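PDB 3OG2: beta-galactosidase from Trichoderma reesei, which probably hydrolyses terminal non-reducing beta-D-galactose residues in beta-D-galactosides, as a glycoside hydrolase of family 35. Local coordinates for residues T658-Y663 / Y887-P892; F846-G851 / R918-V923; T379-T384 / P398-E403; G405-V410 / S450-T455. One frame throughout, in Å; residues are numbered along the deposited sequence. Where two conformers were deposited one is given.

How the interactions relate
The four contacts form two pairs on opposite sides of the chain's centre. Interactions 3 and 4 come first in sequence, their centres about 10 Å apart, and both belong to the eight-stranded antiparallel sheet in the range of beta-galactosidase domain 2. Strands 379-380, 394-400, 406-412 and 450-459 follow one another across that sheet, and L399 and F407 link the two contacts through the backbone. Interactions 1 and 2 lie some 56 to 64 Å away, centre to centre, and about 15 Å from each other. Their segments alternate along the chain, and both reach the five-stranded sheet containing strands 883-894 and 917-923. All four contacts build the all-beta parts of the enzyme, away from its galactose site.

Interaction 1. Residues T658-Y663 / Y887-P892; sequences TKLKWY and YAAKLP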
# COMPACT_ATOMS: atom_id res chain seq x y z
N THR A 658 -1.97 8.80 -29.98
CA THR A 658 -1.34 9.73 -30.92
C THR A 658 -2.34 10.20 -31.97
O THR A 658 -2.09 11.24 -32.62
CB THR A 658 -0.14 9.09 -31.64
OG1 THR A 658 -0.61 8.05 -32.50
CG2 THR A 658 0.77 8.45 -30.60
N LYS A 659 -3.44 9.47 -32.13
CA LYS A 659 -4.46 9.87 -33.12
C LYS A 659 -5.60 10.70 -32.50
O LYS A 659 -6.55 11.11 -33.21
CB LYS A 659 -5.05 8.64 -33.79
CG LYS A 659 -4.17 7.81 -34.68
CD LYS A 659 -3.12 8.60 -35.45
CE LYS A 659 -2.15 7.65 -36.14
NZ LYS A 659 -2.87 6.81 -37.14
N LEU A 660 -5.51 10.99 -31.21
CA LEU A 660 -6.52 11.90 -30.64
C LEU A 660 -6.40 13.29 -31.23
O LEU A 660 -5.41 13.63 -31.84
CB LEU A 660 -6.44 11.98 -29.09
CG LEU A 660 -6.62 10.63 -28.37
CD1 LEU A 660 -6.40 10.84 -26.88
CD2 LEU A 660 -7.97 9.97 -28.64
N LYS A 661 -7.41 14.10 -31.02
CA LYS A 661 -7.34 15.50 -31.48
C LYS A 661 -6.79 16.34 -30.33
O LYS A 661 -7.50 16.70 -29.37
CB LYS A 661 -8.73 15.96 -31.91
CG LYS A 661 -8.71 17.33 -32.51
CD LYS A 661 -10.05 17.73 -33.11
CE LYS A 661 -9.90 19.11 -33.74
NZ LYS A 661 -11.18 19.83 -33.90
N TRP A 662 -5.50 16.60 -30.36
CA TRP A 662 -4.80 17.31 -29.30
C TRP A 662 -4.92 18.83 -29.47
O TRP A 662 -4.78 19.34 -30.56
CB TRP A 662 -3.31 16.97 -29.27
CG TRP A 662 -3.08 15.57 -28.74
CD1 TRP A 662 -2.88 14.44 -29.48
CD2 TRP A 662 -3.05 15.16 -27.37
NE1 TRP A 662 -2.71 13.35 -28.65
CE2 TRP A 662 -2.81 13.75 -27.33
CE3 TRP A 662 -3.20 15.86 -26.16
CZ2 TRP A 662 -2.72 13.04 -26.14
CZ3 TRP A 662 -3.11 15.17 -24.97
CH2 TRP A 662 -2.87 13.79 -24.95
N TYR A 663 -5.14 19.50 -28.34
CA TYR A 663 -5.18 20.94 -28.27
C TYR A 663 -4.03 21.39 -27.38
O TYR A 663 -3.74 20.72 -26.41
CB TYR A 663 -6.50 21.42 -27.66
CG TYR A 663 -7.66 21.22 -28.62
CD1 TYR A 663 -8.37 20.03 -28.75
CD2 TYR A 663 -8.07 22.29 -29.42
CE1 TYR A 663 -9.43 19.94 -29.66
CE2 TYR A 663 -9.11 22.20 -30.31
CZ TYR A 663 -9.79 21.01 -30.41
OH TYR A 663 -10.81 20.97 -31.33
N TYR A 887 -1.19 20.26 -23.01
CA TYR A 887 -1.90 19.57 -24.07
C TYR A 887 -3.12 18.87 -23.52
O TYR A 887 -3.03 18.18 -22.50
CB TYR A 887 -1.00 18.54 -24.72
CG TYR A 887 0.25 19.14 -25.36
CD1 TYR A 887 1.45 19.26 -24.67
CD2 TYR A 887 0.18 19.59 -26.68
CE1 TYR A 887 2.55 19.81 -25.29
CE2 TYR A 887 1.29 20.13 -27.30
CZ TYR A 887 2.49 20.24 -26.60
OH TYR A 887 3.61 20.78 -27.17
N ALA A 888 -4.26 18.99 -24.19
CA ALA A 888 -5.47 18.34 -23.74
C ALA A 888 -6.15 17.61 -24.90
O ALA A 888 -6.12 18.09 -26.03
CB ALA A 888 -6.49 19.32 -23.14
N ALA A 889 -6.78 16.48 -24.59
CA ALA A 889 -7.50 15.75 -25.66
C ALA A 889 -8.65 14.99 -25.05
O ALA A 889 -8.55 14.54 -23.89
CB ALA A 889 -6.58 14.82 -26.43
N LYS A 890 -9.72 14.81 -25.79
CA LYS A 890 -10.79 13.95 -25.39
C LYS A 890 -10.44 12.51 -25.75
O LYS A 890 -10.00 12.20 -26.85
CB LYS A 890 -12.08 14.37 -26.14
CG LYS A 890 -13.29 13.58 -25.66
CD LYS A 890 -14.53 14.00 -26.49
CE LYS A 890 -15.32 15.10 -25.84
NZ LYS A 890 -16.40 15.58 -26.78
N LEU A 891 -10.66 11.61 -24.79
CA LEU A 891 -10.41 10.18 -24.96
C LEU A 891 -11.71 9.46 -24.69
O LEU A 891 -12.05 9.22 -23.55
CB LEU A 891 -9.31 9.72 -24.00
CG LEU A 891 -9.07 8.21 -23.89
CD1 LEU A 891 -8.67 7.58 -25.20
CD2 LEU A 891 -8.04 7.96 -22.76
N PRO A 892 -12.47 9.10 -25.72
CA PRO A 892 -13.67 8.29 -25.50
C PRO A 892 -13.25 6.85 -25.22
O PRO A 892 -12.36 6.35 -25.90
CB PRO A 892 -14.42 8.37 -26.83
CG PRO A 892 -13.73 9.42 -27.59
CD PRO A 892 -12.29 9.43 -27.13
O HOH W 1 -9.94 16.09 -28.38
O HOH W 2 -9.79 13.36 -29.33
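The methyl group of A889 lies over one face of the W662 indole, with CB of A889 3.6 Å from the centroid of the six-membered ring and 16° off the ring normal. This CH-pi contact suits a small residue, because the flat ring can settle close to the strand. CE3 of W662 also reaches CB of Y887 at 3.8 Å, which carries the apolar surface along the strand. L660 packs on the same methyl group, its CB 3.9 Å from CB of A889, and its CD1 approaches CB of L891. The other branch of the leucine lies against the strand backbone, where CD2 of L660 comes to 3.5 Å from O of K890.

Outside this apolar centre, Y663 and A888 form an antiparallel hydrogen-bonded pair. N of Y663 donates to O of A888, and N of A888 returns a bond to O of Y663, each 2.9 Å long. Direct pairing stops there, and two waters continue it. One joins O of K661 to N of K890, while the other joins N of K661 to O of K890. At the polar edge NZ of K661 donates to OH of Y663 over 2.8 Å, its long chain spanning the distance to the phenol.

Beyond the two segments, NE1 of W662 donates to O of L657, and P875 touches both W662 and Y887. Strand 663-666, which starts at Y663, is an outermost strand of its antiparallel sheet; on its inner side comes strand 883-894, followed by strand 953-962.

Interaction 2. Residues F846-G851 / R918-V923; sequences FFERQG and RALLYV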
# COMPACT_ATOMS: atom_id res chain seq x y z
N PHE A 846 0.56 27.87 -14.95
CA PHE A 846 -0.54 28.64 -15.48
C PHE A 846 -1.73 27.79 -15.85
O PHE A 846 -2.87 28.12 -15.48
CB PHE A 846 -0.06 29.42 -16.72
CG PHE A 846 -1.15 30.05 -17.54
CD1 PHE A 846 -1.68 31.28 -17.10
CD2 PHE A 846 -1.62 29.45 -18.69
CE1 PHE A 846 -2.70 31.84 -17.86
CE2 PHE A 846 -2.63 30.02 -19.45
CZ PHE A 846 -3.16 31.23 -19.01
N PHE A 847 -1.52 26.67 -16.55
CA PHE A 847 -2.74 25.91 -16.96
C PHE A 847 -3.51 25.39 -15.75
O PHE A 847 -4.77 25.31 -15.79
CB PHE A 847 -2.41 24.75 -17.92
CG PHE A 847 -1.74 23.55 -17.24
CD1 PHE A 847 -2.52 22.48 -16.86
CD2 PHE A 847 -0.39 23.50 -16.99
CE1 PHE A 847 -2.02 21.34 -16.24
CE2 PHE A 847 0.17 22.37 -16.38
CZ PHE A 847 -0.65 21.31 -15.99
N GLU A 848 -2.81 25.02 -14.66
CA GLU A 848 -3.48 24.54 -13.44
C GLU A 848 -4.25 25.67 -12.77
O GLU A 848 -5.39 25.49 -12.32
CB GLU A 848 -2.42 23.98 -12.46
CG GLU A 848 -1.63 22.81 -13.04
CD GLU A 848 -0.58 22.29 -12.06
OE1 GLU A 848 0.47 22.99 -11.84
OE2 GLU A 848 -0.80 21.17 -11.54
N ARG A 849 -3.59 26.86 -12.70
CA ARG A 849 -4.24 27.97 -12.03
C ARG A 849 -5.55 28.31 -12.74
O ARG A 849 -6.51 28.71 -12.08
CB ARG A 849 -3.35 29.23 -12.04
CG ARG A 849 -2.01 28.96 -11.31
CD ARG A 849 -1.25 30.26 -11.10
NE ARG A 849 -1.06 31.14 -12.26
CZ ARG A 849 0.04 31.32 -12.98
NH1 ARG A 849 1.15 30.61 -12.77
NH2 ARG A 849 0.04 32.21 -13.95
N GLN A 850 -5.60 28.18 -14.06
CA GLN A 850 -6.80 28.55 -14.80
C GLN A 850 -7.85 27.44 -14.74
O GLN A 850 -8.99 27.66 -15.13
CB GLN A 850 -6.48 28.76 -16.29
CG GLN A 850 -5.38 29.83 -16.50
CD GLN A 850 -6.09 31.18 -16.50
OE1 GLN A 850 -6.96 31.47 -17.34
NE2 GLN A 850 -5.80 31.99 -15.53
N GLY A 851 -7.49 26.24 -14.29
CA GLY A 851 -8.46 25.14 -14.33
C GLY A 851 -8.46 24.44 -15.69
O GLY A 851 -9.40 23.66 -15.94
N ARG A 918 10.07 17.44 -18.14
CA ARG A 918 9.21 16.97 -17.06
C ARG A 918 7.79 17.03 -17.59
O ARG A 918 7.48 17.97 -18.36
CB ARG A 918 9.36 17.84 -15.79
CG ARG A 918 10.84 17.84 -15.38
CD ARG A 918 11.11 18.78 -14.23
NE ARG A 918 10.54 18.42 -12.92
CZ ARG A 918 11.17 17.73 -12.00
NH1 ARG A 918 12.40 17.25 -12.24
NH2 ARG A 918 10.57 17.48 -10.84
N ALA A 919 6.96 16.09 -17.26
CA ALA A 919 5.57 16.13 -17.72
C ALA A 919 4.66 15.81 -16.54
O ALA A 919 5.04 15.11 -15.57
CB ALA A 919 5.33 15.10 -18.83
N LEU A 920 3.47 16.34 -16.59
CA LEU A 920 2.39 16.02 -15.66
C LEU A 920 1.25 15.39 -16.48
O LEU A 920 0.91 15.90 -17.54
CB LEU A 920 1.87 17.26 -14.95
CG LEU A 920 2.90 18.02 -14.13
CD1 LEU A 920 2.32 19.35 -13.70
CD2 LEU A 920 3.24 17.19 -12.88
N LEU A 921 0.70 14.33 -15.91
CA LEU A 921 -0.42 13.61 -16.54
C LEU A 921 -1.71 13.93 -15.78
O LEU A 921 -1.72 13.73 -14.55
CB LEU A 921 -0.14 12.10 -16.53
CG LEU A 921 -1.29 11.23 -17.01
CD1 LEU A 921 -1.56 11.40 -18.51
CD2 LEU A 921 -0.93 9.76 -16.71
N TYR A 922 -2.75 14.37 -16.43
CA TYR A 922 -4.05 14.59 -15.83
C TYR A 922 -5.07 13.71 -16.51
O TYR A 922 -5.04 13.54 -17.73
CB TYR A 922 -4.42 16.03 -15.98
CG TYR A 922 -3.77 16.97 -15.00
CD1 TYR A 922 -4.52 17.22 -13.84
CD2 TYR A 922 -2.57 17.64 -15.13
CE1 TYR A 922 -4.17 18.04 -12.79
CE2 TYR A 922 -2.20 18.49 -14.03
CZ TYR A 922 -2.96 18.67 -12.92
OH TYR A 922 -2.62 19.54 -11.86
N VAL A 923 -5.94 13.16 -15.71
CA VAL A 923 -7.08 12.38 -16.23
C VAL A 923 -8.35 12.90 -15.55
O VAL A 923 -8.47 12.77 -14.33
CB VAL A 923 -6.91 10.89 -16.01
CG1 VAL A 923 -8.18 10.18 -16.51
CG2 VAL A 923 -5.64 10.41 -16.71
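F847 and E848 meet Y922 through quite different torsions. F847 has CG between its backbone N and carbonyl carbon (chi1 74°), whereas E848 has CG anti to the carbonyl carbon and the chain extended at CD (chi2 179°), giving the carboxylate its reach. The short helix 846-850 here packs against strand 917-923 of a five-stranded antiparallel sheet, in the later of the chain's two ranges of the second-all-beta-domain family. The axes of helix 846-850 and strand 918-923 come no closer than 12.4 Å, so long side chains must bridge the gap.

The polar bridge is a very short hydrogen bond, 2.5 Å from OH of Y922 to OE2 of E848. OE2 approaches the tyrosine ring at its edge, and the carboxylate and ring planes stand 77° apart. OE2 also accepts from N of G843, and OE1 from N of L845, so the buried carboxylate is held at both oxygens; these bonds would be expected to favour its ionised form. A phenylalanine in place of Y922 would probably leave OE2 of E848 without one of its donors in a buried setting.

F847 supplies the apolar half. Its CE1 meets CE2 of Y922 at 3.6 Å, with the two ring planes perpendicular, while L920 brings CD1 to the edge of the phenylalanine at CZ. F886 stacks on F847 from outside the pair. G851 ends the helix with a Schellman motif: its positive phi suits glycine, since a CB would press on the preceding carbonyl oxygen, and its N bonds to O of E848 at 3.0 Å.

Interaction 3. Residues T379-T384 / P398-E403; sequences TPENAT and PLLAKE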
# COMPACT_ATOMS: atom_id res chain seq x y z
N THR A 379 3.36 -22.04 23.42
CA THR A 379 4.41 -21.14 23.86
C THR A 379 5.63 -21.18 22.98
O THR A 379 6.26 -22.25 22.86
CB THR A 379 4.87 -21.59 25.28
OG1 THR A 379 3.74 -21.58 26.17
CG2 THR A 379 5.91 -20.60 25.79
N PRO A 380 5.99 -20.07 22.34
CA PRO A 380 7.20 -20.08 21.50
C PRO A 380 8.39 -20.20 22.41
O PRO A 380 8.48 -19.54 23.46
CB PRO A 380 7.17 -18.69 20.86
CG PRO A 380 5.79 -18.16 21.05
CD PRO A 380 5.33 -18.77 22.35
N GLU A 381 9.34 -21.01 22.03
CA GLU A 381 10.58 -21.24 22.74
C GLU A 381 11.76 -20.86 21.88
O GLU A 381 11.63 -20.48 20.70
CB GLU A 381 10.70 -22.73 23.13
CG GLU A 381 9.47 -23.14 23.92
CD GLU A 381 9.40 -22.65 25.34
OE1 GLU A 381 10.29 -21.87 25.75
OE2 GLU A 381 8.45 -23.00 26.11
N ASN A 382 12.95 -20.96 22.45
CA ASN A 382 14.14 -20.60 21.70
C ASN A 382 14.32 -21.47 20.46
O ASN A 382 14.01 -22.66 20.45
CB ASN A 382 15.42 -20.82 22.51
CG ASN A 382 15.61 -19.77 23.58
OD1 ASN A 382 14.99 -18.71 23.49
ND2 ASN A 382 16.49 -20.04 24.54
N ALA A 383 14.85 -20.86 19.42
CA ALA A 383 15.29 -21.59 18.24
C ALA A 383 16.35 -22.60 18.60
O ALA A 383 17.20 -22.38 19.48
CB ALA A 383 15.94 -20.61 17.23
N THR A 384 16.35 -23.71 17.89
CA THR A 384 17.27 -24.79 18.16
C THR A 384 17.94 -25.29 16.90
O THR A 384 17.43 -25.14 15.80
CB THR A 384 16.54 -25.98 18.81
OG1 THR A 384 15.61 -26.58 17.87
CG2 THR A 384 15.76 -25.60 20.06
N PRO A 398 10.37 -24.36 18.16
CA PRO A 398 9.14 -24.99 18.65
C PRO A 398 8.20 -23.99 19.29
O PRO A 398 8.64 -23.07 19.98
CB PRO A 398 9.66 -25.98 19.72
CG PRO A 398 10.84 -25.25 20.28
CD PRO A 398 11.47 -24.48 19.14
N LEU A 399 6.92 -24.22 19.11
CA LEU A 399 5.85 -23.60 19.89
C LEU A 399 5.14 -24.79 20.55
O LEU A 399 4.56 -25.67 19.90
CB LEU A 399 4.82 -22.79 19.09
CG LEU A 399 5.42 -21.53 18.44
CD1 LEU A 399 6.23 -21.80 17.20
CD2 LEU A 399 4.29 -20.56 18.09
N LEU A 400 5.21 -24.83 21.88
CA LEU A 400 4.84 -26.03 22.62
C LEU A 400 3.66 -25.82 23.55
O LEU A 400 3.52 -24.77 24.18
CB LEU A 400 6.02 -26.50 23.51
CG LEU A 400 7.32 -26.85 22.76
CD1 LEU A 400 8.42 -27.16 23.75
CD2 LEU A 400 7.10 -28.01 21.78
N ALA A 401 2.85 -26.87 23.67
CA ALA A 401 1.68 -26.86 24.55
C ALA A 401 1.49 -28.22 25.21
O ALA A 401 1.89 -29.24 24.61
CB ALA A 401 0.41 -26.50 23.76
N LYS A 402 0.90 -28.28 26.39
CA LYS A 402 0.71 -29.57 27.06
C LYS A 402 -0.12 -30.52 26.21
O LYS A 402 0.26 -31.69 26.07
CB LYS A 402 0.03 -29.46 28.42
CG LYS A 402 -0.46 -30.81 28.95
CD LYS A 402 -0.33 -30.97 30.45
CE LYS A 402 -1.47 -31.70 31.13
NZ LYS A 402 -1.78 -31.18 32.50
N GLU A 403 -1.26 -30.04 25.71
CA GLU A 403 -2.16 -30.93 24.99
C GLU A 403 -2.77 -30.30 23.74
O GLU A 403 -3.29 -31.08 22.94
CB GLU A 403 -3.34 -31.40 25.85
CG GLU A 403 -2.87 -32.09 27.11
CD GLU A 403 -3.86 -32.37 28.21
OE1 GLU A 403 -5.07 -32.04 28.10
OE2 GLU A 403 -3.44 -32.94 29.25
O HOH W 3 1.54 -23.35 25.96
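P398 sets its ring against E381 and N382: CG of P398 meets CB of E381 at 3.8 Å, and CD approaches O of N382 at 3.4 Å. Having no N-H, the proline uses its carbonyl instead, and O of P398 accepts from N of E381 at 3.0 Å, nearly along the C=O axis. L399 then packs against P380. With CG anti to the carbonyl carbon (chi1 -66°), CG of L399 lies 3.8 Å from CA of P380; CD2 of L399 is 4.1 Å from CG of P380. The match is an antiparallel non-hydrogen-bonded pair, where a proline costs the sheet no N-H bond across the strands. Short strand 379-380 thus adds an outermost strand to the antiparallel sheet of the domain 2 range.

L400 pairs with T379 through two backbone bonds. N of T379 reaches O of L400 at 2.8 Å in an almost straight bond, with the donor well above the carbonyl plane; N of L400 returns a bond to O of T379. A water links OG1 of T379 to the same O of L400, a use of the threonine hydroxyl at a partly exposed edge. CD1 of L400 lies 4.2 Å from CG of E381, where the two side chains cross at about a right angle.

Interaction 4. Residues G405-V410 / S450-T455; sequences GDFFVV and SKIHVT
CD2 of F407 lies 3.6 Å from CG1 of V454, the two side chains side by side on one face of this antiparallel strand pair. On the other face CG2 of V410 packs 3.5 Å from CD2 of H453, and CE1 of F408 meets CG2 of T455 at 3.9 Å. Beta-branched residues suit the extended backbone, and each of V454, V410 and T455 sets a methyl against one ring.

Backbone bonds in both directions join D406 to T455, F408 to H453 and V410 to K451. O of V410 also accepts from OG of S450 at 2.8 Å; the serine holds OG anti to its backbone N (chi1 177°), and the hydroxyl sits above the carbonyl plane. An alanine in place of S450 would probably leave O of V410 with the bond from N of K451 but without this second donor.

Outer partners fix the polar ends: NE2 of H453 bonds to OH of Y423, OG1 of T455 to O of P428, and NZ of K451 forms salt bridges with E491 and D449. Strand 394-400 flanks strand 406-412 on the far side from 450-459, and helix 301-313 packs on V409 and I452.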
# COMPACT_ATOMS: atom_id res chain seq x y z
N GLY A 405 -1.60 -28.87 21.07
CA GLY A 405 -0.92 -29.02 19.82
C GLY A 405 0.37 -28.22 19.74
O GLY A 405 0.41 -27.10 20.23
N ASP A 406 1.42 -28.80 19.15
CA ASP A 406 2.66 -28.08 18.93
C ASP A 406 2.89 -27.71 17.47
O ASP A 406 2.32 -28.32 16.56
CB ASP A 406 3.85 -28.95 19.32
CG ASP A 406 3.81 -29.41 20.76
OD1 ASP A 406 3.18 -28.78 21.64
OD2 ASP A 406 4.49 -30.48 20.99
N PHE A 407 3.76 -26.73 17.29
CA PHE A 407 4.10 -26.24 15.96
C PHE A 407 5.60 -26.13 15.86
O PHE A 407 6.26 -25.78 16.89
CB PHE A 407 3.48 -24.84 15.72
CG PHE A 407 1.97 -24.84 15.77
CD1 PHE A 407 1.29 -24.87 16.98
CD2 PHE A 407 1.22 -24.86 14.57
CE1 PHE A 407 -0.10 -24.93 17.09
CE2 PHE A 407 -0.17 -24.88 14.66
CZ PHE A 407 -0.83 -24.94 15.88
N PHE A 408 6.21 -26.42 14.74
CA PHE A 408 7.67 -26.37 14.61
C PHE A 408 8.01 -25.66 13.33
O PHE A 408 7.64 -26.13 12.24
CB PHE A 408 8.27 -27.79 14.57
CG PHE A 408 7.87 -28.57 15.82
CD1 PHE A 408 6.68 -29.27 15.87
CD2 PHE A 408 8.72 -28.50 16.94
CE1 PHE A 408 6.31 -29.90 17.02
CE2 PHE A 408 8.34 -29.16 18.11
CZ PHE A 408 7.12 -29.81 18.14
N VAL A 409 8.67 -24.51 13.45
CA VAL A 409 9.02 -23.76 12.26
C VAL A 409 10.44 -24.14 11.85
O VAL A 409 11.41 -23.95 12.62
CB VAL A 409 8.90 -22.23 12.53
CG1 VAL A 409 9.29 -21.49 11.23
CG2 VAL A 409 7.50 -21.91 13.02
N VAL A 410 10.57 -24.66 10.65
CA VAL A 410 11.84 -25.16 10.14
C VAL A 410 12.38 -24.23 9.07
O VAL A 410 11.63 -23.82 8.17
CB VAL A 410 11.63 -26.58 9.54
CG1 VAL A 410 12.97 -27.15 9.08
CG2 VAL A 410 10.90 -27.52 10.51
N SER A 450 10.61 -22.30 4.08
CA SER A 450 10.44 -22.59 5.53
C SER A 450 9.10 -23.30 5.68
O SER A 450 8.16 -23.02 4.96
CB SER A 450 10.46 -21.28 6.29
OG SER A 450 10.22 -21.48 7.67
N LYS A 451 9.03 -24.24 6.62
CA LYS A 451 7.82 -25.03 6.79
C LYS A 451 7.39 -24.99 8.23
O LYS A 451 8.24 -24.85 9.09
CB LYS A 451 8.05 -26.49 6.41
CG LYS A 451 8.33 -26.54 4.89
CD LYS A 451 7.82 -27.78 4.21
CE LYS A 451 8.48 -27.85 2.83
NZ LYS A 451 7.59 -27.20 1.83
N ILE A 452 6.10 -25.17 8.46
CA ILE A 452 5.57 -25.42 9.78
C ILE A 452 5.08 -26.87 9.82
O ILE A 452 4.18 -27.28 9.10
CB ILE A 452 4.46 -24.44 10.17
CG1 ILE A 452 4.78 -23.05 9.60
CG2 ILE A 452 4.23 -24.46 11.68
CD1 ILE A 452 4.78 -21.88 10.57
N HIS A 453 5.72 -27.67 10.69
CA HIS A 453 5.27 -29.03 10.98
C HIS A 453 4.43 -28.97 12.25
O HIS A 453 4.64 -28.08 13.08
CB HIS A 453 6.42 -30.00 11.14
CG HIS A 453 7.36 -30.04 9.98
ND1 HIS A 453 6.96 -29.96 8.65
CD2 HIS A 453 8.69 -30.17 9.93
CE1 HIS A 453 8.03 -30.04 7.85
NE2 HIS A 453 9.10 -30.16 8.62
N VAL A 454 3.48 -29.89 12.41
CA VAL A 454 2.62 -29.86 13.59
C VAL A 454 2.53 -31.22 14.26
O VAL A 454 2.71 -32.26 13.64
CB VAL A 454 1.18 -29.39 13.23
CG1 VAL A 454 1.17 -27.96 12.70
CG2 VAL A 454 0.52 -30.30 12.21
N THR A 455 2.25 -31.19 15.57
CA THR A 455 1.88 -32.41 16.29
C THR A 455 0.58 -32.17 17.08
O THR A 455 0.30 -31.03 17.53
CB THR A 455 2.98 -32.99 17.20
OG1 THR A 455 3.23 -32.09 18.28
CG2 THR A 455 4.30 -33.21 16.45